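Side-chain contacts in DUF3822 family protein (Bacteroides thetaiotaomicron VPI-5482, PDB 3HRG), which is of unknown function but has an actin-like ATPase fold, which may point to nucleotide binding that has not been established: residues K76-I81 against S142-L147; L94-H99 against E103-M108. All blocks are in the same frame, centred on the assembly; numbering follows the deposited sequence.

Both interactions involve the three-stranded antiparallel sheet inserted between strands 68-73 and 139-142 of the first mixed sheet, and their centres lie about 13 Å apart. Along the chain the order is 76-81, 94-99, 103-108, 142-147, so the residues of interaction 2 all fall between the two halves of interaction 1. Interaction 1 joins one outer strand of the small sheet, 78-82, to the start of helix 144-154; interaction 2 sets helix 91-96 against the other outer strand, 105-112. A salt bridge, Arg77 NE to Glu105 OE2 at 2.8 Å, links these two outer strands just ahead of Phe78. Interaction 1 is buried near the centre of the chain, interaction 2 farther out and partly buried.

Interaction 1: K76-I81 against S142-L147; sequences KRFTMI and SQSTPL
Ser144 sits over one face of the Phe78 ring. Its OG lies 3.1 Å above the ring plane, displaced toward the rim, where Phe78 CZ is 3.2 Å from Ser144 OG. The CB of the same serine stands almost squarely above the middle of the ring, 4.2 Å from the centroid and 8° off the normal, a CH-pi contact. The hydroxyl, though laid against an aromatic face in a buried place, has a polar partner, since Ser144 OG is hydrogen-bonded to Tyr175 OH. Ser142 adds a looser touch at the root of the side chain, its OG 4.0 Å from Phe78 CB.

The contact joins three parts of the actin-like fold: Ser142 ends the outer strand 139-142 of the first five-stranded mixed sheet and Ser144 belongs to helix 144-154 that follows, Phe78 lies in the inserted antiparallel sheet, and Tyr175 comes from the second five-stranded sheet. With chi1 at 68°, the CG of Phe78 is wedged between the backbone N and the carbonyl carbon, which swings the ring toward the two serines. Replacing Phe78 by alanine is likely to open a gap between strand and helix and to strip the Ser144 side chain of the ring face it packs on.

Outside this shell, Ser142 rests on Ile119 and Phe121 of strand 117-124, the middle strand of the small sheet, while Asn110 OD1 takes up both Ser142 N and Thr145 OG1. The turn into the helix is held by Thr145 N bonding to Ser142 O at 3.1 Å. Ahead of Phe78, Arg77 is the centre of an inverse gamma turn that leads into the strand.

Interaction 2: L94-H99 against E103-M108; sequences LFYHNH and ENEIVM. With PEG (di(hydroxyethyl)ether), chain D.
Val107 faces two rings at once, Phe95 and Tyr96, where helix 91-96 lies against strand 105-112, an outer strand of the small antiparallel sheet inserted in the actin-like fold. One methyl does most of the touching: Val107 CG2 is 3.6 Å from Tyr96 CE2 and 3.7 Å from Phe95 CD2, while CG1 stays farther off, near Phe95 CB and CG. The two rings are themselves fitted together, Phe95 CD2 standing 3.6 Å above the centre of the Tyr96 ring. His99 CD2 lies over one face of Phe95, toward the rim.

Tyr96 has chi1 at -67°, which sends its ring across toward the strand, so that the phenol meets Glu105. Here Tyr96 OH donates to Glu105 OE1 at 2.6 Å. That carboxylate oxygen also lies at the edge of the Phe95 ring, 3.5 Å from Phe95 CE2; with OE2 engaged by Arg77, both carboxylate oxygens are held. The phenol bond reaches OE1 on its anti side, 26° out of the carboxylate plane, and a water molecule bridges the pair further, donating to Tyr96 OH at 2.8 Å and to Glu105 O at 3.0 Å.

Interaction 1: K76-I81 against S142-L147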
loop_
_atom_site.group_PDB
_atom_site.type_symbol
_atom_site.label_atom_id
_atom_site.label_comp_id
_atom_site.label_asym_id
_atom_site.label_seq_id
_atom_site.Cartn_x
_atom_site.Cartn_y
_atom_site.Cartn_z
ATOM N N LYS A 76 2.800 -7.822 2.696
ATOM C CA LYS A 76 2.955 -7.705 4.152
ATOM C C LYS A 76 4.406 -7.574 4.529
ATOM O O LYS A 76 4.717 -7.355 5.715
ATOM C CB LYS A 76 2.367 -8.922 4.884
ATOM C CG LYS A 76 3.029 -10.233 4.638
ATOM C CD LYS A 76 2.197 -11.356 5.344
ATOM C CE LYS A 76 2.322 -12.622 4.601
ATOM N NZ LYS A 76 1.598 -12.487 3.292
ATOM N N ARG A 77 5.308 -7.709 3.552
ATOM C CA ARG A 77 6.745 -7.736 3.826
ATOM C C ARG A 77 7.344 -6.348 3.852
ATOM O O ARG A 77 8.049 -5.955 2.944
ATOM C CB ARG A 77 7.458 -8.652 2.838
ATOM C CG ARG A 77 6.979 -10.124 2.987
ATOM C CD ARG A 77 7.670 -11.091 2.096
ATOM N NE ARG A 77 9.087 -11.188 2.427
ATOM C CZ ARG A 77 9.601 -11.926 3.417
ATOM N NH1 ARG A 77 8.842 -12.678 4.220
ATOM N NH2 ARG A 77 10.904 -11.915 3.608
ATOM N N PHE A 78 7.015 -5.618 4.918
ATOM C CA PHE A 78 7.549 -4.277 5.142
ATOM C C PHE A 78 7.686 -4.079 6.634
ATOM O O PHE A 78 7.020 -4.748 7.444
ATOM C CB PHE A 78 6.703 -3.125 4.548
ATOM C CG PHE A 78 5.355 -2.934 5.220
ATOM C CD1 PHE A 78 5.212 -2.124 6.342
ATOM C CD2 PHE A 78 4.262 -3.601 4.747
ATOM C CE1 PHE A 78 3.983 -1.955 6.937
ATOM C CE2 PHE A 78 3.022 -3.443 5.338
ATOM C CZ PHE A 78 2.892 -2.630 6.463
ATOM N N THR A 79 8.574 -3.157 6.986
ATOM C CA THR A 79 8.850 -2.806 8.359
ATOM C C THR A 79 9.032 -1.292 8.475
ATOM O O THR A 79 9.750 -0.684 7.677
ATOM C CB THR A 79 10.138 -3.465 8.822
ATOM O OG1 THR A 79 9.942 -4.873 8.930
ATOM C CG2 THR A 79 10.576 -2.893 10.198
HETATM N N MSE A 80 8.380 -0.686 9.457
HETATM C CA MSE A 80 8.499 0.747 9.670
HETATM C C MSE A 80 9.501 1.031 10.768
HETATM O O MSE A 80 9.488 0.356 11.789
HETATM C CB MSE A 80 7.141 1.346 10.036
HETATM C CG MSE A 80 7.136 2.869 10.223
HETATM SE SE MSE A 80 7.645 3.514 11.966
HETATM C CE MSE A 80 6.122 2.888 13.006
ATOM N N ILE A 81 10.367 2.026 10.535
ATOM C CA ILE A 81 11.314 2.450 11.563
ATOM C C ILE A 81 11.344 3.991 11.589
ATOM O O ILE A 81 11.292 4.656 10.551
ATOM C CB ILE A 81 12.733 1.842 11.389
ATOM C CG1 ILE A 81 13.577 2.061 12.658
ATOM C CG2 ILE A 81 13.407 2.376 10.151
ATOM C CD1 ILE A 81 15.004 1.624 12.472
ATOM N N SER A 142 6.846 0.875 -1.376
ATOM C CA SER A 142 5.999 -0.015 -0.647
ATOM C C SER A 142 4.651 0.656 -0.770
ATOM O O SER A 142 4.577 1.902 -0.785
ATOM C CB SER A 142 6.372 -0.024 0.852
ATOM O OG SER A 142 5.397 -0.699 1.660
ATOM N N GLN A 143 3.573 -0.113 -0.858
ATOM C CA GLN A 143 2.220 0.469 -0.895
ATOM C C GLN A 143 1.980 1.276 0.401
ATOM O O GLN A 143 1.264 2.289 0.384
ATOM C CB GLN A 143 1.164 -0.607 -1.089
ATOM C CG GLN A 143 -0.254 -0.084 -1.068
ATOM C CD GLN A 143 -1.289 -1.138 -1.078
ATOM O OE1 GLN A 143 -1.219 -2.087 -0.300
ATOM N NE2 GLN A 143 -2.332 -0.944 -1.897
ATOM N N SER A 144 2.597 0.840 1.503
ATOM C CA SER A 144 2.501 1.539 2.775
ATOM C C SER A 144 3.008 2.997 2.756
ATOM O O SER A 144 2.505 3.830 3.519
ATOM C CB SER A 144 3.232 0.773 3.846
ATOM O OG SER A 144 2.594 -0.468 4.123
ATOM N N THR A 145 3.959 3.310 1.879
ATOM C CA THR A 145 4.519 4.670 1.803
ATOM C C THR A 145 3.465 5.760 1.446
ATOM O O THR A 145 3.238 6.672 2.261
ATOM C CB THR A 145 5.755 4.670 0.927
ATOM O OG1 THR A 145 6.725 3.796 1.527
ATOM C CG2 THR A 145 6.312 6.091 0.746
ATOM N N PRO A 146 2.818 5.681 0.263
ATOM C CA PRO A 146 1.765 6.660 0.013
ATOM C C PRO A 146 0.575 6.546 0.979
ATOM O O PRO A 146 -0.053 7.553 1.247
ATOM C CB PRO A 146 1.303 6.325 -1.424
ATOM C CG PRO A 146 1.825 4.915 -1.655
ATOM C CD PRO A 146 3.075 4.853 -0.939
ATOM N N LEU A 147 0.254 5.347 1.480
ATOM C CA LEU A 147 -0.873 5.203 2.392
ATOM C C LEU A 147 -0.629 5.972 3.701
ATOM O O LEU A 147 -1.509 6.677 4.178
ATOM C CB LEU A 147 -1.226 3.741 2.662
ATOM C CG LEU A 147 -1.920 2.940 1.554
ATOM C CD1 LEU A 147 -2.241 1.516 2.019
ATOM C CD2 LEU A 147 -3.200 3.609 1.085
#

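Interaction 2: L94-H99 against E103-M108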
loop_
_atom_site.group_PDB
_atom_site.type_symbol
_atom_site.label_atom_id
_atom_site.label_comp_id
_atom_site.label_asym_id
_atom_site.label_seq_id
_atom_site.Cartn_x
_atom_site.Cartn_y
_atom_site.Cartn_z
ATOM N N LEU A 94 17.681 -5.043 9.921
ATOM C CA LEU A 94 16.404 -4.693 10.538
ATOM C C LEU A 94 15.261 -5.481 9.917
ATOM O O LEU A 94 14.397 -6.043 10.608
ATOM C CB LEU A 94 16.125 -3.202 10.342
ATOM C CG LEU A 94 16.916 -2.180 11.172
ATOM C CD1 LEU A 94 16.850 -0.762 10.586
ATOM C CD2 LEU A 94 16.415 -2.210 12.594
ATOM N N PHE A 95 15.248 -5.509 8.589
ATOM C CA PHE A 95 14.204 -6.213 7.866
ATOM C C PHE A 95 14.162 -7.701 8.200
ATOM O O PHE A 95 13.075 -8.249 8.500
ATOM C CB PHE A 95 14.394 -5.980 6.366
ATOM C CG PHE A 95 13.284 -6.547 5.514
ATOM C CD1 PHE A 95 12.096 -5.854 5.357
ATOM C CD2 PHE A 95 13.425 -7.773 4.887
ATOM C CE1 PHE A 95 11.080 -6.359 4.546
ATOM C CE2 PHE A 95 12.416 -8.289 4.105
ATOM C CZ PHE A 95 11.226 -7.565 3.930
ATOM N N TYR A 96 15.319 -8.353 8.158
ATOM C CA TYR A 96 15.398 -9.803 8.462
ATOM C C TYR A 96 15.295 -10.196 9.955
ATOM O O TYR A 96 15.231 -11.391 10.252
ATOM C CB TYR A 96 16.535 -10.505 7.673
ATOM C CG TYR A 96 16.202 -10.489 6.179
ATOM C CD1 TYR A 96 15.048 -11.137 5.683
ATOM C CD2 TYR A 96 17.010 -9.842 5.274
ATOM C CE1 TYR A 96 14.730 -11.117 4.337
ATOM C CE2 TYR A 96 16.694 -9.823 3.892
ATOM C CZ TYR A 96 15.542 -10.460 3.441
ATOM O OH TYR A 96 15.195 -10.464 2.085
ATOM N N HIS A 97 15.327 -9.210 10.855
ATOM C CA HIS A 97 15.014 -9.443 12.269
ATOM C C HIS A 97 13.461 -9.343 12.468
ATOM O O HIS A 97 12.946 -9.607 13.541
ATOM C CB HIS A 97 15.810 -8.539 13.225
ATOM C CG HIS A 97 17.174 -9.074 13.550
ATOM N ND1 HIS A 97 17.355 -10.186 14.345
ATOM C CD2 HIS A 97 18.416 -8.638 13.222
ATOM C CE1 HIS A 97 18.650 -10.431 14.463
ATOM N NE2 HIS A 97 19.315 -9.502 13.796
ATOM N N ASN A 98 12.731 -8.945 11.434
ATOM C CA ASN A 98 11.260 -8.895 11.459
ATOM C C ASN A 98 10.555 -9.809 10.459
ATOM O O ASN A 98 9.347 -10.028 10.601
ATOM C CB ASN A 98 10.816 -7.456 11.228
ATOM C CG ASN A 98 11.061 -6.569 12.447
ATOM O OD1 ASN A 98 10.322 -6.629 13.434
ATOM N ND2 ASN A 98 12.084 -5.759 12.388
ATOM N N HIS A 99 11.267 -10.289 9.428
ATOM C CA HIS A 99 10.687 -11.164 8.401
ATOM C C HIS A 99 11.631 -12.333 8.154
ATOM O O HIS A 99 12.843 -12.192 8.254
ATOM C CB HIS A 99 10.469 -10.396 7.107
ATOM C CG HIS A 99 9.577 -9.203 7.267
ATOM N ND1 HIS A 99 8.206 -9.300 7.274
ATOM C CD2 HIS A 99 9.863 -7.897 7.440
ATOM C CE1 HIS A 99 7.686 -8.106 7.489
ATOM N NE2 HIS A 99 8.669 -7.231 7.561
ATOM N N GLU A 103 15.784 -15.991 -0.253
ATOM C CA GLU A 103 16.855 -15.776 -1.238
ATOM C C GLU A 103 16.471 -14.935 -2.471
ATOM O O GLU A 103 17.243 -14.052 -2.856
ATOM C CB GLU A 103 17.453 -17.127 -1.664
ATOM C CG GLU A 103 18.785 -17.068 -2.464
ATOM C CD GLU A 103 19.993 -16.542 -1.659
ATOM O OE1 GLU A 103 19.871 -16.219 -0.450
ATOM O OE2 GLU A 103 21.099 -16.473 -2.250
ATOM N N ASN A 104 15.294 -15.125 -3.063
ATOM C CA ASN A 104 14.964 -14.348 -4.259
ATOM C C ASN A 104 14.268 -13.034 -3.901
ATOM O O ASN A 104 13.245 -12.691 -4.495
ATOM C CB ASN A 104 14.117 -15.170 -5.236
ATOM C CG ASN A 104 14.130 -14.576 -6.666
ATOM O OD1 ASN A 104 15.202 -14.506 -7.306
ATOM N ND2 ASN A 104 12.956 -14.187 -7.175
ATOM N N GLU A 105 14.800 -12.318 -2.903
ATOM C CA GLU A 105 14.222 -11.052 -2.449
ATOM C C GLU A 105 15.277 -9.960 -2.347
ATOM O O GLU A 105 16.372 -10.205 -1.894
ATOM C CB GLU A 105 13.554 -11.225 -1.073
ATOM C CG GLU A 105 12.880 -9.965 -0.512
ATOM C CD GLU A 105 12.103 -10.245 0.753
ATOM O OE1 GLU A 105 12.660 -10.814 1.729
ATOM O OE2 GLU A 105 10.897 -9.888 0.791
ATOM N N ILE A 106 14.914 -8.760 -2.780
ATOM C CA ILE A 106 15.736 -7.562 -2.666
ATOM C C ILE A 106 15.068 -6.664 -1.598
ATOM O O ILE A 106 13.836 -6.536 -1.581
ATOM C CB ILE A 106 15.835 -6.822 -4.016
ATOM C CG1 ILE A 106 16.699 -7.621 -4.985
ATOM C CG2 ILE A 106 16.439 -5.440 -3.866
ATOM C CD1 ILE A 106 16.776 -6.954 -6.348
ATOM N N VAL A 107 15.861 -6.057 -0.728
ATOM C CA VAL A 107 15.344 -5.139 0.289
ATOM C C VAL A 107 15.598 -3.688 -0.153
ATOM O O VAL A 107 16.727 -3.328 -0.476
ATOM C CB VAL A 107 15.964 -5.408 1.640
ATOM C CG1 VAL A 107 15.451 -4.360 2.666
ATOM C CG2 VAL A 107 15.649 -6.856 2.102
HETATM N N MSE A 108 14.532 -2.881 -0.176
HETATM C CA MSE A 108 14.570 -1.476 -0.556
HETATM C C MSE A 108 13.971 -0.669 0.580
HETATM O O MSE A 108 13.475 -1.245 1.536
HETATM C CB MSE A 108 13.699 -1.252 -1.773
HETATM C CG MSE A 108 13.861 -2.287 -2.853
HETATM SE SE MSE A 108 12.968 -1.728 -4.448
HETATM C CE MSE A 108 14.185 -0.246 -4.896
HETATM C C1 PEG D . 11.126 -13.501 11.860
HETATM O O1 PEG D . 12.472 -13.062 11.599
HETATM C C2 PEG D . 10.315 -12.492 12.679
HETATM O O2 PEG D . 10.230 -12.838 14.066
HETATM C C3 PEG D . 9.213 -12.116 14.767
HETATM O O HOH W 1 17.355 -11.464 0.686
#